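Local atomic coordinates of mevalonate kinase, putative (Leishmania major, PDB entry 2HFS), a protein that probably catalyses the ATP-dependent phosphorylation of (R)-mevalonate to (R)-5-phosphomevalonate, an early step of isoprenoid and sterol biosynthesis. Residues A[29-41]-A[161-173]. Sequence-based numbering, arbitrary orientation. Where two conformers were deposited one is given.
Sequences FVVHGAEAIVAGI and AATYGGLILYRRQ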
# COMPACT_ATOMS: atom_id res chain seq x y z
N PHE A 29 2.62 6.40 -14.20
CA PHE A 29 3.65 6.24 -15.24
C PHE A 29 4.08 4.78 -15.41
O PHE A 29 4.48 4.35 -16.51
CB PHE A 29 4.84 7.14 -14.94
CG PHE A 29 4.51 8.61 -15.03
CD1 PHE A 29 4.42 9.38 -13.88
CD2 PHE A 29 4.26 9.21 -16.26
CE1 PHE A 29 4.10 10.74 -13.96
CE2 PHE A 29 3.96 10.58 -16.35
CZ PHE A 29 3.87 11.34 -15.19
N VAL A 30 3.99 4.03 -14.31
CA VAL A 30 4.25 2.60 -14.31
C VAL A 30 3.35 1.81 -15.28
O VAL A 30 3.78 0.82 -15.88
CB VAL A 30 4.13 2.04 -12.86
CG1 VAL A 30 2.68 2.16 -12.34
CG2 VAL A 30 4.63 0.61 -12.78
N VAL A 31 2.10 2.26 -15.42
CA VAL A 31 1.15 1.70 -16.37
C VAL A 31 1.72 1.73 -17.80
O VAL A 31 1.39 0.88 -18.63
CB VAL A 31 -0.21 2.44 -16.28
CG1 VAL A 31 -1.18 2.04 -17.39
CG2 VAL A 31 -0.82 2.21 -14.91
N HIS A 32 2.61 2.70 -18.06
CA HIS A 32 3.16 2.93 -19.39
C HIS A 32 4.61 2.48 -19.52
O HIS A 32 5.30 2.83 -20.49
CB HIS A 32 2.95 4.39 -19.79
CG HIS A 32 1.50 4.78 -19.81
ND1 HIS A 32 0.77 4.82 -20.97
CD2 HIS A 32 0.64 5.05 -18.80
CE1 HIS A 32 -0.48 5.15 -20.68
NE2 HIS A 32 -0.59 5.27 -19.37
N GLY A 33 5.07 1.71 -18.53
CA GLY A 33 6.33 0.99 -18.63
C GLY A 33 7.45 1.56 -17.79
O GLY A 33 8.57 1.07 -17.86
N ALA A 34 7.15 2.58 -17.00
CA ALA A 34 8.17 3.24 -16.18
C ALA A 34 8.41 2.42 -14.92
O ALA A 34 7.55 1.66 -14.51
CB ALA A 34 7.73 4.67 -15.83
N GLU A 35 9.58 2.56 -14.33
CA GLU A 35 9.86 1.88 -13.06
C GLU A 35 9.17 2.65 -11.93
O GLU A 35 9.06 3.87 -11.99
CB GLU A 35 11.36 1.81 -12.79
CG GLU A 35 12.21 1.20 -13.91
CD GLU A 35 13.67 1.00 -13.51
OE1 GLU A 35 14.10 1.52 -12.46
OE2 GLU A 35 14.39 0.32 -14.25
N ALA A 36 8.70 1.92 -10.92
CA ALA A 36 8.06 2.52 -9.74
C ALA A 36 8.76 2.06 -8.46
O ALA A 36 9.36 0.99 -8.42
CB ALA A 36 6.56 2.19 -9.70
N ILE A 37 8.72 2.89 -7.43
CA ILE A 37 9.27 2.53 -6.14
C ILE A 37 8.10 2.51 -5.17
O ILE A 37 7.43 3.52 -4.95
CB ILE A 37 10.42 3.48 -5.69
CG1 ILE A 37 11.56 3.52 -6.74
CG2 ILE A 37 10.96 3.08 -4.30
CD1 ILE A 37 12.70 4.57 -6.46
N VAL A 38 7.86 1.32 -4.62
CA VAL A 38 6.81 1.10 -3.64
C VAL A 38 7.44 0.74 -2.30
O VAL A 38 8.47 0.04 -2.22
CB VAL A 38 5.82 0.01 -4.08
CG1 VAL A 38 4.72 -0.16 -3.05
CG2 VAL A 38 5.22 0.35 -5.44
N ALA A 39 6.82 1.23 -1.23
CA ALA A 39 7.37 1.05 0.09
C ALA A 39 6.39 0.25 0.92
O ALA A 39 5.25 0.69 1.13
CB ALA A 39 7.66 2.38 0.70
N GLY A 40 6.82 -0.92 1.36
CA GLY A 40 6.06 -1.70 2.34
C GLY A 40 6.45 -1.24 3.72
O GLY A 40 7.60 -1.43 4.16
N ILE A 41 5.49 -0.65 4.44
CA ILE A 41 5.79 0.04 5.70
C ILE A 41 5.80 -0.93 6.90
O ILE A 41 5.34 -2.08 6.78
CB ILE A 41 4.82 1.22 5.90
CG1 ILE A 41 3.35 0.77 5.91
CG2 ILE A 41 5.02 2.30 4.78
CD1 ILE A 41 2.42 1.83 6.56
N ALA A 161 4.13 -5.78 -1.65
CA ALA A 161 4.60 -4.97 -0.53
C ALA A 161 4.13 -5.54 0.82
O ALA A 161 4.89 -5.61 1.79
CB ALA A 161 4.08 -3.52 -0.67
N ALA A 162 2.86 -5.94 0.88
CA ALA A 162 2.31 -6.51 2.10
C ALA A 162 3.00 -7.83 2.52
O ALA A 162 3.19 -8.08 3.72
CB ALA A 162 0.80 -6.70 1.94
N THR A 163 3.40 -8.64 1.55
CA THR A 163 4.06 -9.91 1.86
C THR A 163 5.53 -9.74 2.25
O THR A 163 5.99 -10.37 3.21
CB THR A 163 3.99 -10.87 0.67
OG1 THR A 163 4.52 -10.22 -0.49
CG2 THR A 163 2.55 -11.17 0.30
N TYR A 164 6.25 -8.90 1.51
CA TYR A 164 7.70 -8.78 1.67
C TYR A 164 8.16 -7.59 2.50
O TYR A 164 9.23 -7.64 3.07
CB TYR A 164 8.42 -8.72 0.29
CG TYR A 164 8.29 -9.98 -0.54
CD1 TYR A 164 9.07 -11.11 -0.28
CD2 TYR A 164 7.33 -10.06 -1.56
CE1 TYR A 164 8.93 -12.28 -1.04
CE2 TYR A 164 7.18 -11.21 -2.32
CZ TYR A 164 7.98 -12.32 -2.05
OH TYR A 164 7.81 -13.45 -2.81
N GLY A 165 7.39 -6.50 2.53
CA GLY A 165 7.82 -5.24 3.15
C GLY A 165 9.02 -4.59 2.46
O GLY A 165 9.49 -5.08 1.42
N GLY A 166 9.51 -3.49 3.02
CA GLY A 166 10.72 -2.81 2.53
C GLY A 166 10.47 -2.01 1.26
O GLY A 166 9.34 -1.73 0.92
N LEU A 167 11.54 -1.59 0.59
CA LEU A 167 11.42 -0.90 -0.68
C LEU A 167 11.45 -1.91 -1.80
O LEU A 167 12.16 -2.92 -1.71
CB LEU A 167 12.53 0.13 -0.87
CG LEU A 167 12.60 1.30 0.10
CD1 LEU A 167 13.70 2.24 -0.35
CD2 LEU A 167 11.27 2.06 0.24
N ILE A 168 10.67 -1.63 -2.84
CA ILE A 168 10.42 -2.58 -3.92
C ILE A 168 10.36 -1.85 -5.24
O ILE A 168 9.60 -0.89 -5.40
CB ILE A 168 9.11 -3.35 -3.66
CG1 ILE A 168 9.26 -4.21 -2.39
CG2 ILE A 168 8.68 -4.19 -4.89
CD1 ILE A 168 8.04 -5.01 -2.01
N LEU A 169 11.17 -2.33 -6.19
CA LEU A 169 11.15 -1.84 -7.56
C LEU A 169 10.06 -2.58 -8.33
O LEU A 169 10.06 -3.82 -8.38
CB LEU A 169 12.52 -2.03 -8.22
CG LEU A 169 12.84 -1.26 -9.50
CD1 LEU A 169 12.95 0.25 -9.24
CD2 LEU A 169 14.15 -1.80 -10.09
N TYR A 170 9.15 -1.81 -8.92
CA TYR A 170 7.94 -2.33 -9.54
C TYR A 170 7.85 -1.83 -10.97
O TYR A 170 7.87 -0.62 -11.22
CB TYR A 170 6.73 -1.89 -8.69
CG TYR A 170 5.34 -1.74 -9.33
CD1 TYR A 170 4.51 -0.69 -8.94
CD2 TYR A 170 4.83 -2.66 -10.25
CE1 TYR A 170 3.24 -0.53 -9.46
CE2 TYR A 170 3.55 -2.52 -10.79
CZ TYR A 170 2.76 -1.44 -10.38
OH TYR A 170 1.48 -1.25 -10.88
N ARG A 171 7.81 -2.76 -11.92
CA ARG A 171 7.67 -2.40 -13.33
C ARG A 171 6.92 -3.45 -14.14
O ARG A 171 6.98 -4.64 -13.83
CB ARG A 171 9.04 -2.09 -13.96
CG ARG A 171 10.02 -3.24 -13.99
CD ARG A 171 11.30 -2.92 -14.74
NE ARG A 171 11.08 -2.82 -16.18
CZ ARG A 171 11.92 -2.25 -17.05
NH1 ARG A 171 13.05 -1.70 -16.63
NH2 ARG A 171 11.61 -2.22 -18.34
N ARG A 172 6.22 -2.99 -15.16
CA ARG A 172 5.62 -3.88 -16.15
C ARG A 172 6.68 -4.35 -17.17
O ARG A 172 6.98 -3.66 -18.15
CB ARG A 172 4.44 -3.19 -16.84
CG ARG A 172 3.09 -3.56 -16.25
CD ARG A 172 2.55 -2.61 -15.22
NE ARG A 172 1.08 -2.64 -15.21
CZ ARG A 172 0.32 -1.94 -14.37
NH1 ARG A 172 0.87 -1.16 -13.45
NH2 ARG A 172 -1.00 -2.04 -14.45
N GLN A 173 7.23 -5.53 -16.89
CA GLN A 173 8.34 -6.15 -17.63
C GLN A 173 8.13 -7.68 -17.64
O GLN A 173 7.83 -8.26 -16.60
CB GLN A 173 9.67 -5.81 -16.95
CG GLN A 173 10.91 -6.60 -17.41
CD GLN A 173 11.80 -5.82 -18.37
OE1 GLN A 173 11.38 -4.82 -18.95
NE2 GLN A 173 13.04 -6.28 -18.54
O HOH W 1 6.08 -0.39 -15.64
O HOH W 2 14.52 -2.17 -13.99
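Val30 sets its CG2 methyl over the centre of the Tyr170 ring, 3.7 Å from the ring centroid and 12° off its normal, a clear CH-pi contact. That methyl lies anti to the backbone N, while CG1 turns toward the phenolic end of the ring. Ala36 CB and Val38 CG2 approach the same ring obliquely, both touching CD1, the alanine methyl at 3.6 Å. Phe179 of strand 177-182 also meets the tyrosine, so the ring is packed among apolar groups of 29-41 and that phenylalanine.

Alongside this cluster, strands 36-41 and 166-172 run antiparallel, and Ala36, Val38 and Gly40 each exchange a pair of backbone hydrogen bonds with Tyr170, Ile168 and Gly166, respectively. The straightest goes from Val38 N to Ile168 O (177° at the hydrogen). The two backbones also come close at Gly40, which has no side chain: its CA lies 4.0 Å from Gly165 CA, and Ala161 CB rests at 4.0 Å from the same Gly40 CA. On the opposite face of the sheet, Ala39 CB meets Leu167 CD2 at 3.7 Å, and Val324 adjoins both.

Packing gives way to polar, partly exposed groups at the end of the pairing where Glu35 faces Arg171. The salt bridge of Glu35 OE2 to Arg171 NH1 is long at 3.4 Å, its carboxylate and guanidinium planes 58° apart, and a water joins the same two atoms; OE1 forms its own salt bridge with Arg234, the stronger partner of Glu35. A second water donates to Val30 O and Ala34 O and accepts from Arg172 N, so it carries the pairing on where direct strand bonds have stopped.

Strand 36-52 also pairs with strand 17-25, making this antiparallel pairing of strands far apart in sequence part of the mixed N-terminal-domain sheet of the GHMP kinase fold.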